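Local coordinates for protein thermostable monoacylglycerol lipase (PDB 4LHE) that probably hydrolyses monoacylglycerols to free fatty acid and glycerol, as a thermostable bacterial lipase of the alpha/beta hydrolase fold, at residues G99-L104 and R172-T177; S147-P152 and T229-Q234; D182-P187 and I211-K216. One frame throughout, in Å; residues are numbered along the deposited sequence.

Overall arrangement
All three contacts belong to one alpha/beta hydrolase domain built on a mostly parallel sheet. Interaction 1 joins helix 98-109 to helix 164-179. Interaction 3 follows it along the chain and pairs the loops leading into strands 188-193 and 216-221; the centres of interactions 1 and 3 are about 15 Å apart, and the two contacts touch through Leu104 and Ile184. Interaction 2 alternates with interaction 1 in chain order and brackets all of interaction 3. Its centre lies about 23 Å from that of interaction 1, across the middle of the chain, and about 29 Å from that of interaction 3. Interactions 1 and 3 thus tie helices and strand entries together, whereas interaction 2 joins two loops near the probable catalytic histidine.

Interaction 1. Residues G99-L104 and R172-T177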
ATOM      1  N   GLY A  99      -1.265  -1.132  -1.488  1.00 30.46           N
ATOM      2  CA  GLY A  99      -0.074  -1.384  -0.682  1.00 29.42           C
ATOM      3  C   GLY A  99      -0.504  -1.852   0.693  1.00 29.58           C
ATOM      4  O   GLY A  99       0.223  -2.590   1.387  1.00 29.43           O
ATOM      5  N   GLY A 100      -1.696  -1.422   1.098  1.00 30.43           N
ATOM      6  CA  GLY A 100      -2.301  -1.911   2.333  1.00 31.00           C
ATOM      7  C   GLY A 100      -2.804  -3.334   2.199  1.00 31.23           C
ATOM      8  O   GLY A 100      -2.747  -4.119   3.147  1.00 31.37           O
ATOM      9  N   THR A 101      -3.297  -3.681   1.014  1.00 31.64           N
ATOM     10  CA  THR A 101      -3.697  -5.056   0.759  1.00 32.86           C
ATOM     11  C   THR A 101      -2.463  -5.961   0.821  1.00 33.04           C
ATOM     12  O   THR A 101      -2.507  -7.068   1.376  1.00 33.74           O
ATOM     13  CB  THR A 101      -4.368  -5.187  -0.617  1.00 34.56           C
ATOM     14  OG1 THR A 101      -5.439  -4.237  -0.724  1.00 35.47           O
ATOM     15  CG2 THR A 101      -4.917  -6.592  -0.809  1.00 35.35           C
ATOM     16  N   LEU A 102      -1.363  -5.473   0.255  1.00 31.93           N
ATOM     17  CA  LEU A 102      -0.124  -6.238   0.155  1.00 31.71           C
ATOM     18  C   LEU A 102       0.557  -6.341   1.497  1.00 31.41           C
ATOM     19  O   LEU A 102       1.321  -7.275   1.738  1.00 31.68           O
ATOM     20  CB  LEU A 102       0.813  -5.574  -0.850  1.00 30.93           C
ATOM     21  CG  LEU A 102       0.407  -5.825  -2.302  1.00 31.61           C
ATOM     22  CD1 LEU A 102       1.138  -4.872  -3.214  1.00 30.57           C
ATOM     23  CD2 LEU A 102       0.744  -7.290  -2.652  1.00 32.01           C
ATOM     24  N   THR A 103       0.286  -5.357   2.357  1.00 30.51           N
ATOM     25  CA  THR A 103       0.777  -5.362   3.724  1.00 30.37           C
ATOM     26  C   THR A 103       0.052  -6.456   4.507  1.00 31.42           C
ATOM     27  O   THR A 103       0.684  -7.251   5.221  1.00 32.26           O
ATOM     28  CB  THR A 103       0.549  -3.992   4.393  1.00 29.66           C
ATOM     29  OG1 THR A 103       1.429  -3.033   3.797  1.00 28.60           O
ATOM     30  CG2 THR A 103       0.833  -4.073   5.898  1.00 29.25           C
ATOM     31  N   LEU A 104      -1.272  -6.492   4.370  1.00 31.24           N
ATOM     32  CA  LEU A 104      -2.081  -7.533   4.988  1.00 32.89           C
ATOM     33  C   LEU A 104      -1.628  -8.890   4.502  1.00 33.74           C
ATOM     34  O   LEU A 104      -1.449  -9.808   5.298  1.00 34.37           O
ATOM     35  CB  LEU A 104      -3.548  -7.328   4.640  1.00 33.05           C
ATOM     36  CG  LEU A 104      -4.141  -6.042   5.210  1.00 32.59           C
ATOM     37  CD1 LEU A 104      -5.396  -5.683   4.440  1.00 33.06           C
ATOM     38  CD2 LEU A 104      -4.449  -6.190   6.712  1.00 32.14           C
ATOM     39  N   ARG A 172      -8.351 -10.432  -7.671  1.00 45.25           N
ATOM     40  CA  ARG A 172      -7.853 -11.723  -7.197  1.00 44.29           C
ATOM     41  C   ARG A 172      -6.972 -11.605  -5.956  1.00 44.08           C
ATOM     42  O   ARG A 172      -7.061 -12.426  -5.044  1.00 43.46           O
ATOM     43  CB  ARG A 172      -7.092 -12.447  -8.300  1.00 45.00           C
ATOM     44  CG  ARG A 172      -7.987 -12.983  -9.408  1.00 47.29           C
ATOM     45  CD  ARG A 172      -7.374 -14.215 -10.047  1.00 47.90           C
ATOM     46  NE  ARG A 172      -6.266 -13.882 -10.928  1.00 47.29           N
ATOM     47  CZ  ARG A 172      -5.266 -14.708 -11.216  1.00 46.99           C
ATOM     48  NH1 ARG A 172      -5.218 -15.913 -10.669  1.00 46.74           N
ATOM     49  NH2 ARG A 172      -4.301 -14.317 -12.040  1.00 47.33           N
ATOM     50  N   LEU A 173      -6.101 -10.602  -5.950  1.00 43.01           N
ATOM     51  CA  LEU A 173      -5.286 -10.298  -4.777  1.00 41.88           C
ATOM     52  C   LEU A 173      -6.152  -9.966  -3.561  1.00 41.47           C
ATOM     53  O   LEU A 173      -5.873 -10.444  -2.462  1.00 42.05           O
ATOM     54  CB  LEU A 173      -4.334  -9.136  -5.085  1.00 41.14           C
ATOM     55  CG  LEU A 173      -3.458  -8.627  -3.940  1.00 40.20           C
ATOM     56  CD1 LEU A 173      -2.644  -9.754  -3.393  1.00 39.80           C
ATOM     57  CD2 LEU A 173      -2.560  -7.497  -4.416  1.00 39.18           C
ATOM     58  N   MET A 174      -7.192  -9.157  -3.742  1.00 42.23           N
ATOM     59  CA  MET A 174      -8.052  -8.798  -2.611  1.00 43.05           C
ATOM     60  C   MET A 174      -8.774 -10.032  -2.042  1.00 44.31           C
ATOM     61  O   MET A 174      -8.986 -10.136  -0.830  1.00 43.34           O
ATOM     62  CB  MET A 174      -9.060  -7.710  -2.995  1.00 43.27           C
ATOM     63  CG  MET A 174      -8.441  -6.376  -3.422  1.00 43.11           C
ATOM     64  SD  MET A 174      -9.732  -5.145  -3.660  1.00 44.56           S
ATOM     65  CE  MET A 174      -8.887  -3.886  -4.592  1.00 45.36           C
ATOM     66  N   ALA A 175      -9.120 -10.972  -2.920  1.00 44.62           N
ATOM     67  CA  ALA A 175      -9.847 -12.178  -2.517  1.00 45.90           C
ATOM     68  C   ALA A 175      -8.976 -13.079  -1.665  1.00 45.08           C
ATOM     69  O   ALA A 175      -9.390 -13.517  -0.595  1.00 45.60           O
ATOM     70  CB  ALA A 175     -10.348 -12.937  -3.750  1.00 46.55           C
ATOM     71  N   GLN A 176      -7.781 -13.382  -2.161  1.00 44.38           N
ATOM     72  CA  GLN A 176      -6.849 -14.238  -1.444  1.00 44.49           C
ATOM     73  C   GLN A 176      -6.432 -13.568  -0.128  1.00 44.51           C
ATOM     74  O   GLN A 176      -6.091 -14.259   0.839  1.00 45.45           O
ATOM     75  CB  GLN A 176      -5.620 -14.538  -2.326  1.00 44.89           C
ATOM     76  CG  GLN A 176      -4.988 -15.918  -2.121  1.00 46.26           C
ATOM     77  CD  GLN A 176      -3.532 -15.994  -2.599  1.00 46.99           C
ATOM     78  OE1 GLN A 176      -2.619 -16.298  -1.816  1.00 46.64           O
ATOM     79  NE2 GLN A 176      -3.312 -15.729  -3.886  1.00 45.89           N
ATOM     80  N   THR A 177      -6.484 -12.231  -0.079  1.00 43.39           N
ATOM     81  CA  THR A 177      -6.073 -11.484   1.126  1.00 43.20           C
ATOM     82  C   THR A 177      -7.174 -11.445   2.179  1.00 43.30           C
ATOM     83  O   THR A 177      -6.946 -11.767   3.342  1.00 44.01           O
ATOM     84  CB  THR A 177      -5.653 -10.025   0.802  1.00 42.16           C
ATOM     85  OG1 THR A 177      -4.550 -10.029  -0.113  1.00 40.34           O
ATOM     86  CG2 THR A 177      -5.246  -9.289   2.068  1.00 40.44           C
TER
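Thr101 and Thr177 meet in the middle of this contact between helices 98-109 and 164-179, whose segments run in roughly the same direction at 36°, their axes 9.7 Å apart at closest approach. Packing is tight here. The methyl CG2 of Thr101, anti to its backbone N, reaches across to lie 3.5 Å from Thr177 OG1. That hydroxyl is bonded within its own helix, Thr177 OG1 donating to Leu173 O at 2.7 Å, while Thr177 N approaches the same oxygen from the opposite face of the carbonyl plane. The bond holds the side chain's rotation and places Thr177 CG2 3.7 Å from Leu104 CB. Threonine suits both positions, since each offers a methyl to the interface while its hydroxyl has a backbone acceptor, Ala122 O in the case of Thr101. An alanine in place of Thr177 would probably open a gap beside Thr101 CG2 and Leu104 CB and leave Leu173 O without its hydroxyl partner. On one flank Leu102 CD2 and Leu173 CD2 meet tip to tip at 3.8 Å, with Val74 on Leu102 and Phe70 on Leu173 closing this buried side. By contrast, the far side of helix 164-179 faces solvent, where Arg172 and Ala175 are exposed. Helix 98-109 begins at what is probably the GxSxG nucleophile elbow, which includes Gly99, an arrangement characteristic of alpha/beta hydrolases.

Interaction 2. Residues S147-P152 and T229-Q234; sequences SDLKNP and TLDYDQ
Asp231 reaches over to segment 147-152 and takes two successive backbone N-H groups with its carboxylate. Lys150 N donates to Asp231 OD2 at 2.9 Å, and Asn151 N donates to Asp231 OD1, also at 2.9 Å; both bonds are nearly straight, the second at 176°. Both oxygens are met on their syn sides, somewhat out of the carboxylate plane, so the group is held in a two-pronged grip that an aspartate's short side chain and paired acceptors suit well. Tyr225 N bonds OD2 as well, and these donors would be expected to favour the ionised carboxylate. The loop carrying Asp231 follows the probable catalytic His226 of the alpha/beta hydrolase fold, and Asp148 on the other side accepts a bond from His226 N. Segment 147-152 itself lies between strands 141-143 and 161-163, consistent with the cap region of lipases of this family. The amide of Asn151 stacks over one face of the Tyr232 ring with the two planes 16° apart, a flat group matched to a flat ring, and Asn151 CB sits 3.8 Å from the ring centroid in a CH-pi contact. With CG anti to the backbone N (chi1 -172°), the amide extends over the ring, while its OD1 bonds Asp153 N. Lys150 CD comes in at the ring edge, 3.6 Å from Tyr232 CD2, and the lysine is long enough to pass that edge and bring NZ to Asn223. The apolar contact is Leu149 CD1 with Leu230 CD1 at 4.2 Å; the other methyl, Leu149 CD2, lies against the carboxylate, 3.4 Å from Asp231 CG.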
ATOM      1  N   SER A 147      -6.537  11.962  -9.279  1.00 54.28           N
ATOM      2  CA  SER A 147      -6.211  11.625  -7.896  1.00 51.38           C
ATOM      3  C   SER A 147      -7.311  12.038  -6.938  1.00 50.55           C
ATOM      4  O   SER A 147      -7.759  13.186  -6.967  1.00 51.76           O
ATOM      5  CB  SER A 147      -4.905  12.292  -7.466  1.00 49.14           C
ATOM      6  OG  SER A 147      -3.840  11.931  -8.319  1.00 50.62           O
ATOM      7  N   ASP A 148      -7.742  11.112  -6.084  1.00 48.93           N
ATOM      8  CA  ASP A 148      -8.597  11.488  -4.964  1.00 48.16           C
ATOM      9  C   ASP A 148      -7.728  12.003  -3.835  1.00 46.36           C
ATOM     10  O   ASP A 148      -7.434  11.273  -2.875  1.00 44.79           O
ATOM     11  CB  ASP A 148      -9.439  10.317  -4.472  1.00 47.79           C
ATOM     12  CG  ASP A 148     -10.519  10.751  -3.499  1.00 47.66           C
ATOM     13  OD1 ASP A 148     -10.946  11.923  -3.575  1.00 48.64           O
ATOM     14  OD2 ASP A 148     -10.956   9.923  -2.665  1.00 46.35           O
ATOM     15  N   LEU A 149      -7.337  13.272  -3.956  1.00 45.79           N
ATOM     16  CA  LEU A 149      -6.425  13.942  -3.026  1.00 44.09           C
ATOM     17  C   LEU A 149      -6.980  15.326  -2.753  1.00 45.20           C
ATOM     18  O   LEU A 149      -7.340  16.046  -3.688  1.00 47.64           O
ATOM     19  CB  LEU A 149      -5.052  14.090  -3.682  1.00 43.38           C
ATOM     20  CG  LEU A 149      -3.779  13.641  -2.971  1.00 40.96           C
ATOM     21  CD1 LEU A 149      -2.570  13.880  -3.894  1.00 41.28           C
ATOM     22  CD2 LEU A 149      -3.598  14.356  -1.667  1.00 38.87           C
ATOM     23  N   LYS A 150      -7.056  15.717  -1.490  1.00 43.28           N
ATOM     24  CA  LYS A 150      -7.662  17.003  -1.171  1.00 44.13           C
ATOM     25  C   LYS A 150      -6.700  18.168  -1.426  1.00 44.71           C
ATOM     26  O   LYS A 150      -7.009  19.079  -2.203  1.00 46.45           O
ATOM     27  CB  LYS A 150      -8.159  17.013   0.275  1.00 43.73           C
ATOM     28  CG  LYS A 150      -9.146  18.114   0.567  1.00 44.81           C
ATOM     29  CD  LYS A 150      -9.100  18.499   2.023  1.00 43.29           C
ATOM     30  CE  LYS A 150     -10.375  18.128   2.753  1.00 44.21           C
ATOM     31  NZ  LYS A 150     -10.630  19.098   3.866  1.00 43.59           N
ATOM     32  N   ASN A 151      -5.547  18.131  -0.759  1.00 42.40           N
ATOM     33  CA  ASN A 151      -4.470  19.103  -0.945  1.00 41.61           C
ATOM     34  C   ASN A 151      -4.079  19.224  -2.416  1.00 42.86           C
ATOM     35  O   ASN A 151      -3.616  18.263  -3.017  1.00 42.51           O
ATOM     36  CB  ASN A 151      -3.271  18.655  -0.103  1.00 39.31           C
ATOM     37  CG  ASN A 151      -2.158  19.681  -0.047  1.00 38.70           C
ATOM     38  OD1 ASN A 151      -2.270  20.793  -0.576  1.00 40.27           O
ATOM     39  ND2 ASN A 151      -1.060  19.304   0.603  1.00 37.04           N
ATOM     40  N   PRO A 152      -4.272  20.420  -3.005  1.00 45.57           N
ATOM     41  CA  PRO A 152      -4.058  20.639  -4.436  1.00 46.22           C
ATOM     42  C   PRO A 152      -2.610  20.955  -4.782  1.00 46.16           C
ATOM     43  O   PRO A 152      -2.283  21.028  -5.970  1.00 47.43           O
ATOM     44  CB  PRO A 152      -4.922  21.874  -4.716  1.00 49.53           C
ATOM     45  CG  PRO A 152      -4.792  22.665  -3.475  1.00 48.08           C
ATOM     46  CD  PRO A 152      -4.712  21.655  -2.336  1.00 45.48           C
ATOM     47  N   THR A 229      -1.465   9.616   2.355  1.00 31.15           N
ATOM     48  CA  THR A 229      -0.033   9.729   2.645  1.00 30.31           C
ATOM     49  C   THR A 229       0.557  11.009   2.064  1.00 31.53           C
ATOM     50  O   THR A 229       1.632  11.462   2.474  1.00 30.88           O
ATOM     51  CB  THR A 229       0.729   8.525   2.074  1.00 28.73           C
ATOM     52  OG1 THR A 229       0.410   8.384   0.680  1.00 28.16           O
ATOM     53  CG2 THR A 229       0.341   7.236   2.807  1.00 27.57           C
ATOM     54  N   LEU A 230      -0.141  11.585   1.091  1.00 32.44           N
ATOM     55  CA  LEU A 230       0.294  12.832   0.486  1.00 32.67           C
ATOM     56  C   LEU A 230      -0.632  13.984   0.881  1.00 34.07           C
ATOM     57  O   LEU A 230      -0.373  15.144   0.527  1.00 34.69           O
ATOM     58  CB  LEU A 230       0.282  12.711  -1.034  1.00 33.08           C
ATOM     59  CG  LEU A 230       1.228  11.739  -1.733  1.00 32.07           C
ATOM     60  CD1 LEU A 230       0.985  11.800  -3.236  1.00 32.78           C
ATOM     61  CD2 LEU A 230       2.641  12.087  -1.431  1.00 30.69           C
ATOM     62  N   ASP A 231      -1.711  13.667   1.595  1.00 34.12           N
ATOM     63  CA  ASP A 231      -2.768  14.649   1.878  1.00 35.83           C
ATOM     64  C   ASP A 231      -2.513  15.416   3.179  1.00 35.60           C
ATOM     65  O   ASP A 231      -1.443  15.286   3.792  1.00 34.66           O
ATOM     66  CB  ASP A 231      -4.133  13.950   1.927  1.00 35.97           C
ATOM     67  CG  ASP A 231      -5.231  14.744   1.243  1.00 37.00           C
ATOM     68  OD1 ASP A 231      -5.079  15.980   1.074  1.00 37.46           O
ATOM     69  OD2 ASP A 231      -6.243  14.122   0.840  1.00 37.73           O
ATOM     70  N   TYR A 232      -3.496  16.201   3.614  1.00 36.28           N
ATOM     71  CA  TYR A 232      -3.321  17.045   4.805  1.00 37.56           C
ATOM     72  C   TYR A 232      -3.042  16.266   6.100  1.00 36.65           C
ATOM     73  O   TYR A 232      -2.400  16.783   7.014  1.00 36.34           O
ATOM     74  CB  TYR A 232      -4.530  17.975   4.998  1.00 38.94           C
ATOM     75  CG  TYR A 232      -4.653  19.076   3.966  1.00 39.82           C
ATOM     76  CD1 TYR A 232      -3.664  20.051   3.830  1.00 39.88           C
ATOM     77  CD2 TYR A 232      -5.773  19.159   3.146  1.00 41.25           C
ATOM     78  CE1 TYR A 232      -3.786  21.064   2.891  1.00 41.07           C
ATOM     79  CE2 TYR A 232      -5.896  20.155   2.206  1.00 41.65           C
ATOM     80  CZ  TYR A 232      -4.905  21.107   2.085  1.00 42.16           C
ATOM     81  OH  TYR A 232      -5.049  22.109   1.148  1.00 43.68           O
ATOM     82  N   ASP A 233      -3.509  15.027   6.182  1.00 36.04           N
ATOM     83  CA  ASP A 233      -3.259  14.241   7.381  1.00 35.52           C
ATOM     84  C   ASP A 233      -1.900  13.527   7.369  1.00 34.81           C
ATOM     85  O   ASP A 233      -1.639  12.716   8.249  1.00 34.32           O
ATOM     86  CB  ASP A 233      -4.396  13.247   7.648  1.00 36.39           C
ATOM     87  CG  ASP A 233      -5.695  13.938   8.066  1.00 38.36           C
ATOM     88  OD1 ASP A 233      -5.659  14.733   9.028  1.00 39.36           O
ATOM     89  OD2 ASP A 233      -6.744  13.689   7.430  1.00 38.56           O
ATOM     90  N   GLN A 234      -1.048  13.835   6.386  1.00 33.78           N
ATOM     91  CA  GLN A 234       0.314  13.261   6.333  1.00 32.90           C
ATOM     92  C   GLN A 234       1.112  13.321   7.656  1.00 31.87           C
ATOM     93  O   GLN A 234       1.615  12.302   8.110  1.00 31.33           O
ATOM     94  CB  GLN A 234       1.132  13.876   5.186  1.00 31.58           C
ATOM     95  CG  GLN A 234       2.523  13.286   5.022  1.00 30.43           C
ATOM     96  CD  GLN A 234       3.373  14.092   4.071  1.00 29.99           C
ATOM     97  OE1 GLN A 234       4.044  15.044   4.474  1.00 29.48           O
ATOM     98  NE2 GLN A 234       3.358  13.714   2.792  1.00 29.80           N
TER

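Interaction 3. Residues D182-P187 and I211-K216; sequences DRIVCP and ISSTEK
Ile184 and Ser212 join the two loops through their backbones, Ser212 N donating to Ile184 O at 3.0 Å in a clearly bent bond, where the chains run alongside in the same sense and the closest CA atoms pair Asp182 with Ile211, Val185 with Ser213 and Pro187 with Glu215. Two serines extend this pairing with their hydroxyls. Ser212 OG, anti to its carbonyl carbon (chi1 -57°), donates to Asp182 O at 2.9 Å, in the carbonyl plane and on a lone pair. Ser213 OG reaches Cys186 O at 2.7 Å, coming from 22° off that carbonyl plane. Serine fits these places because its short side chain can bond a neighbouring main-chain oxygen at short range. The loops lead into strands 188-193 and 216-221, adjacent parallel strands joined through helix 202-210 in a beta-alpha-beta crossover, and the backbone bond of Glu215 with Ala188 begins their pairing. On the buried side Ile211 CG2 lies 3.8 Å from Ile184 CB, the branched chains crossing obliquely; Ile184 also packs on Leu104 and Ala107 of helix 98-109. Toward the strands, Pro187 CA makes a CA-H...O contact with Glu215 O at 3.2 Å. On the solvent side a water donates to Val185 O at 2.8 Å and takes a weak bond from Glu215 N, while Glu215 OE1 bonds His248 and Arg183 NH1 forms a salt bridge with neighbouring Asp182 OD2.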
ATOM      1  N   ASP A 182      -7.545 -13.951   9.117  1.00 48.53           N
ATOM      2  CA  ASP A 182      -7.359 -14.707  10.355  1.00 50.11           C
ATOM      3  C   ASP A 182      -5.913 -15.169  10.594  1.00 50.34           C
ATOM      4  O   ASP A 182      -5.526 -15.456  11.730  1.00 51.79           O
ATOM      5  CB  ASP A 182      -8.299 -15.914  10.329  1.00 51.17           C
ATOM      6  CG  ASP A 182      -8.151 -16.724   9.057  1.00 52.08           C
ATOM      7  OD1 ASP A 182      -8.842 -16.409   8.054  1.00 51.76           O
ATOM      8  OD2 ASP A 182      -7.328 -17.664   9.055  1.00 52.76           O
ATOM      9  N   ARG A 183      -5.119 -15.241   9.528  1.00 48.76           N
ATOM     10  CA  ARG A 183      -3.699 -15.598   9.639  1.00 49.83           C
ATOM     11  C   ARG A 183      -2.865 -14.498  10.311  1.00 49.33           C
ATOM     12  O   ARG A 183      -1.748 -14.750  10.768  1.00 50.12           O
ATOM     13  CB  ARG A 183      -3.105 -15.889   8.252  1.00 49.53           C
ATOM     14  CG  ARG A 183      -3.916 -16.855   7.360  1.00 50.79           C
ATOM     15  CD  ARG A 183      -3.584 -18.328   7.620  1.00 52.97           C
ATOM     16  NE  ARG A 183      -4.102 -19.224   6.574  1.00 54.04           N
ATOM     17  CZ  ARG A 183      -5.242 -19.913   6.660  1.00 55.16           C
ATOM     18  NH1 ARG A 183      -6.002 -19.813   7.746  1.00 55.22           N
ATOM     19  NH2 ARG A 183      -5.628 -20.706   5.660  1.00 54.71           N
ATOM     20  N   ILE A 184      -3.401 -13.277  10.350  1.00 37.02           N
ATOM     21  CA  ILE A 184      -2.669 -12.130  10.888  1.00 36.13           C
ATOM     22  C   ILE A 184      -2.814 -12.028  12.408  1.00 36.98           C
ATOM     23  O   ILE A 184      -3.918 -11.862  12.913  1.00 37.58           O
ATOM     24  CB  ILE A 184      -3.147 -10.803  10.251  1.00 36.22           C
ATOM     25  CG1 ILE A 184      -2.939 -10.826   8.737  1.00 34.34           C
ATOM     26  CG2 ILE A 184      -2.380  -9.640  10.829  1.00 35.29           C
ATOM     27  CD1 ILE A 184      -3.480  -9.570   8.021  1.00 33.76           C
ATOM     28  N   VAL A 185      -1.700 -12.104  13.135  1.00 37.32           N
ATOM     29  CA  VAL A 185      -1.756 -11.985  14.591  1.00 38.41           C
ATOM     30  C   VAL A 185      -0.917 -10.836  15.195  1.00 38.25           C
ATOM     31  O   VAL A 185      -0.909 -10.656  16.424  1.00 38.22           O
ATOM     32  CB  VAL A 185      -1.363 -13.317  15.285  1.00 39.37           C
ATOM     33  CG1 VAL A 185      -2.209 -14.476  14.771  1.00 40.05           C
ATOM     34  CG2 VAL A 185       0.112 -13.591  15.091  1.00 38.59           C
ATOM     35  N   CYS A 186      -0.220 -10.062  14.360  1.00 35.65           N
ATOM     36  CA  CYS A 186       0.646  -9.008  14.887  1.00 35.22           C
ATOM     37  C   CYS A 186      -0.164  -7.755  15.178  1.00 35.05           C
ATOM     38  O   CYS A 186      -1.292  -7.619  14.686  1.00 35.08           O
ATOM     39  CB  CYS A 186       1.775  -8.707  13.903  1.00 34.86           C
ATOM     40  SG  CYS A 186       1.207  -8.043  12.329  1.00 34.30           S
ATOM     41  N   PRO A 187       0.373  -6.852  16.023  1.00 34.58           N
ATOM     42  CA  PRO A 187      -0.310  -5.578  16.286  1.00 34.73           C
ATOM     43  C   PRO A 187      -0.716  -4.838  15.003  1.00 34.09           C
ATOM     44  O   PRO A 187       0.037  -4.800  14.028  1.00 32.90           O
ATOM     45  CB  PRO A 187       0.752  -4.772  17.046  1.00 34.37           C
ATOM     46  CG  PRO A 187       1.483  -5.820  17.826  1.00 34.76           C
ATOM     47  CD  PRO A 187       1.571  -7.016  16.876  1.00 34.69           C
ATOM     48  N   ILE A 211      -8.947  -9.955  11.276  1.00 37.30           N
ATOM     49  CA  ILE A 211      -7.641 -10.349  11.807  1.00 37.80           C
ATOM     50  C   ILE A 211      -7.778 -10.918  13.211  1.00 39.15           C
ATOM     51  O   ILE A 211      -8.697 -10.562  13.958  1.00 40.23           O
ATOM     52  CB  ILE A 211      -6.629  -9.178  11.845  1.00 36.45           C
ATOM     53  CG1 ILE A 211      -7.167  -8.052  12.743  1.00 37.19           C
ATOM     54  CG2 ILE A 211      -6.321  -8.697  10.413  1.00 34.71           C
ATOM     55  CD1 ILE A 211      -6.333  -6.776  12.732  1.00 36.19           C
ATOM     56  N   SER A 212      -6.844 -11.792  13.574  1.00 39.73           N
ATOM     57  CA  SER A 212      -6.867 -12.420  14.890  1.00 40.66           C
ATOM     58  C   SER A 212      -5.944 -11.685  15.868  1.00 40.94           C
ATOM     59  O   SER A 212      -5.786 -12.098  17.024  1.00 40.62           O
ATOM     60  CB  SER A 212      -6.487 -13.892  14.764  1.00 41.35           C
ATOM     61  OG  SER A 212      -7.352 -14.546  13.856  1.00 42.42           O
ATOM     62  N   SER A 213      -5.347 -10.591  15.383  1.00 39.27           N
ATOM     63  CA  SER A 213      -4.582  -9.642  16.193  1.00 38.53           C
ATOM     64  C   SER A 213      -5.291  -9.232  17.490  1.00 40.08           C
ATOM     65  O   SER A 213      -6.450  -8.809  17.462  1.00 40.31           O
ATOM     66  CB  SER A 213      -4.318  -8.385  15.358  1.00 37.87           C
ATOM     67  OG  SER A 213      -3.680  -8.721  14.139  1.00 36.62           O
ATOM     68  N   THR A 214      -4.586  -9.327  18.616  1.00 39.51           N
ATOM     69  CA  THR A 214      -5.159  -8.969  19.916  1.00 40.74           C
ATOM     70  C   THR A 214      -4.982  -7.479  20.214  1.00 41.04           C
ATOM     71  O   THR A 214      -5.760  -6.880  20.962  1.00 42.17           O
ATOM     72  CB  THR A 214      -4.565  -9.820  21.073  1.00 40.79           C
ATOM     73  OG1 THR A 214      -3.156  -9.594  21.186  1.00 41.07           O
ATOM     74  CG2 THR A 214      -4.783 -11.300  20.830  1.00 41.49           C
ATOM     75  N   GLU A 215      -3.945  -6.895  19.627  1.00 39.87           N
ATOM     76  CA  GLU A 215      -3.711  -5.460  19.709  1.00 39.45           C
ATOM     77  C   GLU A 215      -4.019  -4.892  18.331  1.00 39.02           C
ATOM     78  O   GLU A 215      -3.285  -5.160  17.366  1.00 37.47           O
ATOM     79  CB  GLU A 215      -2.252  -5.182  20.090  0.83 39.17           C
ATOM     80  CG  GLU A 215      -1.909  -3.700  20.248  0.82 38.68           C
ATOM     81  CD  GLU A 215      -0.949  -3.437  21.385  0.39 39.09           C
ATOM     82  OE1 GLU A 215      -0.854  -2.264  21.818  0.58 39.39           O
ATOM     83  OE2 GLU A 215      -0.291  -4.396  21.850  0.78 39.40           O
ATOM     84  N   LYS A 216      -5.114  -4.138  18.236  1.00 39.21           N
ATOM     85  CA  LYS A 216      -5.579  -3.574  16.965  1.00 38.18           C
ATOM     86  C   LYS A 216      -6.386  -2.296  17.218  1.00 39.52           C
ATOM     87  O   LYS A 216      -7.126  -2.213  18.198  1.00 40.46           O
ATOM     88  CB  LYS A 216      -6.436  -4.601  16.227  1.00 39.14           C
ATOM     89  CG  LYS A 216      -7.511  -5.243  17.108  1.00 40.08           C
ATOM     90  CD  LYS A 216      -8.256  -6.318  16.339  1.00 40.17           C
ATOM     91  CE  LYS A 216      -9.527  -6.742  17.067  1.00 41.21           C
ATOM     92  NZ  LYS A 216     -10.193  -7.846  16.335  1.00 41.68           N
TER
HETATM   93  O   HOH W   1      -1.330  -8.635  18.313  1.00 28.16           O